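Local coordinates for putative sugar isomerase (Parabacteroides distasonis, PDB 3LMZ), which is probably a sugar isomerase with a xylose isomerase-like TIM-barrel fold, though its substrate and reaction remain unestablished, at residues 40-45 against 241-246; 52-57 against 99-104. All blocks are in the same frame, centred on the assembly; numbering follows the deposited sequence.

Contact 1: 40-45 against 241-246; sequences ERLDIH and LGIAES
Leu42 carries this contact from one side, its two methyls divided between Ile243 and Ala244 on helix 240-256. Just before it, where helix 32-41 runs out, Arg41 turns instead to the second subunit, giving its NH2 to Asp238 O of that chain. Leu42 points at the facing helix with CG beside its own backbone N (chi1 -62°), and CD1 comes to 3.8 Å from CG2 of Ile243, the two side chains crossing at about a right angle. The other branch, CD2, sits 3.9 Å from CB of Ala244, while Leu241 of the second subunit also packs on Leu42. Asp43 then takes a positive phi (59°) and closes the helix with a Schellman motif. Its carboxylate is met from above its plane by the imidazole of His45, NE2 to OD1 being 2.7 Å, while ND1 of the same ring bonds to Lys74 O; the ring is thus held at both nitrogens. Ile44, between Asp43 and His45 in sequence, packs on Met22 and Ile247. All three residues that touch are buried, and only methyl groups meet. The first helix of the TIM barrel meets the last here, closing the ring of outer helices at the interface with the second subunit.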
# COMPACT_ATOMS: atom_id res chain seq x y z
N GLU A 40 -12.95 -5.43 -3.33
CA GLU A 40 -13.13 -6.55 -2.42
C GLU A 40 -11.76 -6.99 -1.86
O GLU A 40 -11.58 -7.19 -0.67
CB GLU A 40 -13.84 -7.73 -3.11
CG GLU A 40 -14.19 -8.89 -2.27
CD GLU A 40 -15.06 -9.86 -3.05
OE1 GLU A 40 -14.82 -10.06 -4.26
OE2 GLU A 40 -15.97 -10.49 -2.46
N ARG A 41 -10.78 -7.16 -2.75
CA ARG A 41 -9.43 -7.61 -2.37
C ARG A 41 -8.72 -6.54 -1.49
O ARG A 41 -7.94 -6.90 -0.65
CB ARG A 41 -8.58 -7.94 -3.62
CG ARG A 41 -8.98 -9.18 -4.37
CD ARG A 41 -7.93 -9.51 -5.47
NE ARG A 41 -6.67 -9.96 -4.88
CZ ARG A 41 -5.52 -10.07 -5.53
NH1 ARG A 41 -5.47 -9.78 -6.81
NH2 ARG A 41 -4.42 -10.47 -4.93
N LEU A 42 -9.02 -5.26 -1.75
CA LEU A 42 -8.48 -4.17 -0.93
C LEU A 42 -9.22 -3.86 0.34
O LEU A 42 -8.83 -3.00 1.09
CB LEU A 42 -8.42 -2.88 -1.75
CG LEU A 42 -7.53 -2.85 -2.96
CD1 LEU A 42 -7.92 -1.63 -3.85
CD2 LEU A 42 -6.09 -2.82 -2.53
N ASP A 43 -10.27 -4.63 0.66
CA ASP A 43 -11.11 -4.38 1.84
C ASP A 43 -11.76 -3.00 1.84
O ASP A 43 -11.90 -2.35 2.87
CB ASP A 43 -10.33 -4.63 3.12
CG ASP A 43 -11.21 -4.77 4.38
OD1 ASP A 43 -12.36 -5.28 4.29
OD2 ASP A 43 -10.75 -4.36 5.49
N ILE A 44 -12.22 -2.56 0.67
CA ILE A 44 -12.87 -1.27 0.48
C ILE A 44 -14.36 -1.56 0.19
O ILE A 44 -14.67 -2.40 -0.66
CB ILE A 44 -12.23 -0.44 -0.70
CG1 ILE A 44 -10.77 -0.09 -0.32
CG2 ILE A 44 -13.11 0.77 -1.06
CD1 ILE A 44 -9.95 0.58 -1.45
N HIS A 45 -15.22 -0.81 0.86
CA HIS A 45 -16.65 -1.15 0.93
C HIS A 45 -17.54 -0.09 0.32
O HIS A 45 -18.73 -0.24 0.39
CB HIS A 45 -17.00 -1.48 2.42
CG HIS A 45 -16.20 -2.63 2.89
ND1 HIS A 45 -16.46 -3.91 2.48
CD2 HIS A 45 -15.09 -2.69 3.67
CE1 HIS A 45 -15.53 -4.72 2.97
NE2 HIS A 45 -14.68 -4.00 3.68
N LEU A 241 -1.22 -1.74 -9.17
CA LEU A 241 -0.12 -1.66 -8.23
C LEU A 241 -0.09 -0.32 -7.47
O LEU A 241 0.19 -0.26 -6.28
CB LEU A 241 1.21 -1.93 -8.96
CG LEU A 241 2.36 -2.52 -8.15
CD1 LEU A 241 2.18 -4.01 -7.84
CD2 LEU A 241 3.61 -2.25 -8.95
N GLY A 242 -0.39 0.76 -8.19
CA GLY A 242 -0.42 2.09 -7.61
C GLY A 242 -1.62 2.35 -6.72
O GLY A 242 -1.53 3.01 -5.68
N ILE A 243 -2.76 1.85 -7.16
CA ILE A 243 -4.00 1.87 -6.35
C ILE A 243 -3.71 1.20 -5.01
O ILE A 243 -3.93 1.77 -3.92
CB ILE A 243 -5.18 1.20 -7.06
CG1 ILE A 243 -5.67 2.02 -8.27
CG2 ILE A 243 -6.30 1.03 -6.04
CD1 ILE A 243 -6.55 1.19 -9.22
N ALA A 244 -3.13 0.02 -5.05
CA ALA A 244 -2.94 -0.79 -3.80
C ALA A 244 -1.90 -0.20 -2.88
O ALA A 244 -2.13 -0.08 -1.68
CB ALA A 244 -2.55 -2.23 -4.18
N GLU A 245 -0.80 0.33 -3.45
CA GLU A 245 0.19 1.01 -2.62
C GLU A 245 -0.42 2.24 -1.96
O GLU A 245 -0.23 2.50 -0.78
CB GLU A 245 1.40 1.47 -3.44
CG GLU A 245 2.46 2.21 -2.62
CD GLU A 245 3.69 2.66 -3.41
OE1 GLU A 245 3.90 2.09 -4.53
OE2 GLU A 245 4.42 3.51 -2.86
N SER A 246 -1.22 3.01 -2.72
CA SER A 246 -1.80 4.22 -2.18
C SER A 246 -2.77 3.89 -1.03
O SER A 246 -2.82 4.61 -0.01
CB SER A 246 -2.59 4.93 -3.27
OG SER A 246 -1.80 5.45 -4.32

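Contact 2: 52-57 against 99-104; sequences FHLPLN and KRVGVK
Leu54 meets Val101 tip to tip where the loop after strand 46-49 of the TIM barrel lies against the end of helix 88-101. This is the tight half of the contact: CD2 of Leu54 lies 3.8 Å from CG2 of Val101 and 4.2 Å from its CG1, touching both branches of the valine. Leu54 gets there with CG anti to the backbone N (chi1 -174°), and both side chains also rest on Ile49 of strand 46-49, a small apolar cluster in which Leu54 and Val101 are buried. Immediately after Val101 the helix stops: Gly102, with phi 83°, is the C-prime residue of a Schellman motif in which Val103 N bonds to Ala98 O.

The other half is looser and wet. Leu56 and Arg100 are only partly buried, and NH1 of Arg100 stays 3.8 Å from Leu56 O, too far for a direct bond. The guanidinium's strongest partner is Asp60, which forms a salt bridge with NH2, and Ser58 O accepts from that same nitrogen, so the group is held where the loop runs into helix 60-72. A water fills the gap to Leu56: lying in the guanidinium plane at its edge, it accepts from Arg100 NH1 at 2.8 Å and donates to Leu56 O at 2.7 Å.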
# COMPACT_ATOMS: atom_id res chain seq x y z
N PHE A 52 -20.10 4.95 -16.81
CA PHE A 52 -19.48 3.81 -17.53
C PHE A 52 -19.63 2.45 -16.86
O PHE A 52 -19.36 1.38 -17.46
CB PHE A 52 -18.02 4.15 -17.92
CG PHE A 52 -17.18 4.68 -16.80
CD1 PHE A 52 -16.70 3.82 -15.83
CD2 PHE A 52 -16.72 6.01 -16.81
CE1 PHE A 52 -15.90 4.30 -14.83
CE2 PHE A 52 -15.93 6.43 -15.80
CZ PHE A 52 -15.50 5.60 -14.84
N HIS A 53 -20.04 2.46 -15.60
CA HIS A 53 -20.46 1.27 -14.88
C HIS A 53 -22.00 1.10 -14.76
O HIS A 53 -22.51 -0.03 -14.84
CB HIS A 53 -19.81 1.24 -13.50
CG HIS A 53 -18.35 1.03 -13.54
ND1 HIS A 53 -17.51 1.51 -12.55
CD2 HIS A 53 -17.56 0.44 -14.46
CE1 HIS A 53 -16.26 1.17 -12.85
NE2 HIS A 53 -16.26 0.53 -14.00
N LEU A 54 -22.72 2.22 -14.58
CA LEU A 54 -24.17 2.16 -14.48
C LEU A 54 -24.74 3.35 -15.27
O LEU A 54 -24.92 4.45 -14.71
CB LEU A 54 -24.64 2.21 -13.04
CG LEU A 54 -26.14 2.00 -12.79
CD1 LEU A 54 -26.58 0.60 -13.23
CD2 LEU A 54 -26.51 2.26 -11.32
N PRO A 55 -25.01 3.13 -16.54
CA PRO A 55 -25.53 4.23 -17.37
C PRO A 55 -26.82 4.82 -16.84
O PRO A 55 -27.64 4.10 -16.24
CB PRO A 55 -25.72 3.59 -18.73
CG PRO A 55 -24.73 2.46 -18.72
CD PRO A 55 -24.76 1.93 -17.35
N LEU A 56 -27.01 6.11 -17.13
CA LEU A 56 -28.14 6.85 -16.61
C LEU A 56 -29.50 6.27 -17.07
O LEU A 56 -30.48 6.41 -16.37
CB LEU A 56 -28.03 8.34 -16.90
CG LEU A 56 -27.24 9.13 -15.85
CD1 LEU A 56 -25.76 8.70 -15.82
CD2 LEU A 56 -27.46 10.65 -16.09
N ASN A 57 -29.56 5.62 -18.21
CA ASN A 57 -30.82 5.06 -18.67
C ASN A 57 -30.96 3.58 -18.35
O ASN A 57 -31.76 2.90 -18.96
CB ASN A 57 -31.00 5.37 -20.16
CG ASN A 57 -31.25 6.85 -20.38
OD1 ASN A 57 -32.13 7.42 -19.75
ND2 ASN A 57 -30.43 7.48 -21.21
N LYS A 99 -32.28 9.18 -7.62
CA LYS A 99 -33.42 8.63 -6.87
C LYS A 99 -33.64 7.17 -7.23
O LYS A 99 -33.91 6.33 -6.36
CB LYS A 99 -34.68 9.47 -7.17
CG LYS A 99 -35.94 8.99 -6.44
CD LYS A 99 -37.09 9.99 -6.53
CE LYS A 99 -38.33 9.49 -5.80
NZ LYS A 99 -39.44 10.48 -5.87
N ARG A 100 -33.57 6.88 -8.53
CA ARG A 100 -33.77 5.51 -9.01
C ARG A 100 -32.70 4.53 -8.47
O ARG A 100 -32.95 3.38 -8.25
CB ARG A 100 -33.78 5.46 -10.53
CG ARG A 100 -35.00 6.13 -11.15
CD ARG A 100 -35.05 6.11 -12.69
NE ARG A 100 -35.19 4.75 -13.17
CZ ARG A 100 -34.32 4.10 -13.96
NH1 ARG A 100 -33.25 4.71 -14.49
NH2 ARG A 100 -34.59 2.84 -14.25
N VAL A 101 -31.48 5.04 -8.31
CA VAL A 101 -30.31 4.25 -7.88
C VAL A 101 -30.33 4.16 -6.34
O VAL A 101 -29.66 3.32 -5.78
CB VAL A 101 -28.98 4.89 -8.41
CG1 VAL A 101 -27.74 4.20 -7.86
CG2 VAL A 101 -28.95 4.76 -9.93
N GLY A 102 -31.12 5.00 -5.66
CA GLY A 102 -31.27 4.94 -4.20
C GLY A 102 -30.19 5.63 -3.41
O GLY A 102 -29.92 5.24 -2.28
N VAL A 103 -29.49 6.62 -3.99
CA VAL A 103 -28.52 7.44 -3.26
C VAL A 103 -29.11 8.83 -2.93
O VAL A 103 -30.14 9.23 -3.49
CB VAL A 103 -27.19 7.59 -4.01
CG1 VAL A 103 -26.57 6.20 -4.21
CG2 VAL A 103 -27.36 8.35 -5.30
N LYS A 104 -28.47 9.51 -1.98
CA LYS A 104 -28.91 10.85 -1.56
C LYS A 104 -27.80 11.88 -1.73
O LYS A 104 -27.92 12.99 -1.17
CB LYS A 104 -29.45 10.82 -0.14
CG LYS A 104 -30.61 9.86 -0.08
CD LYS A 104 -31.52 10.06 1.06
CE LYS A 104 -32.66 8.97 0.97
NZ LYS A 104 -32.23 7.66 0.30
O HOH W 1 -32.30 7.36 -14.60

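The centres of the two contacts are 24 Å apart, each about 16 Å from the centre of the chain, and their nearest atoms are about 10 Å from each other without touching. Along the sequence, segments 52-57 and 99-104 both fall between 40-45 and 241-246, so contact 2 links parts of the barrel close in sequence while contact 1 spans almost its whole length. Strand 46-49 lies between the first segments of the two contacts: 40-45 leads into it and 52-57 follows it. Contact 1 brings together the first and last helices of the barrel next to the second subunit; contact 2, untouched by that subunit, sets the loop between strand 46-49 and helix 60-72 against the end of helix 88-101.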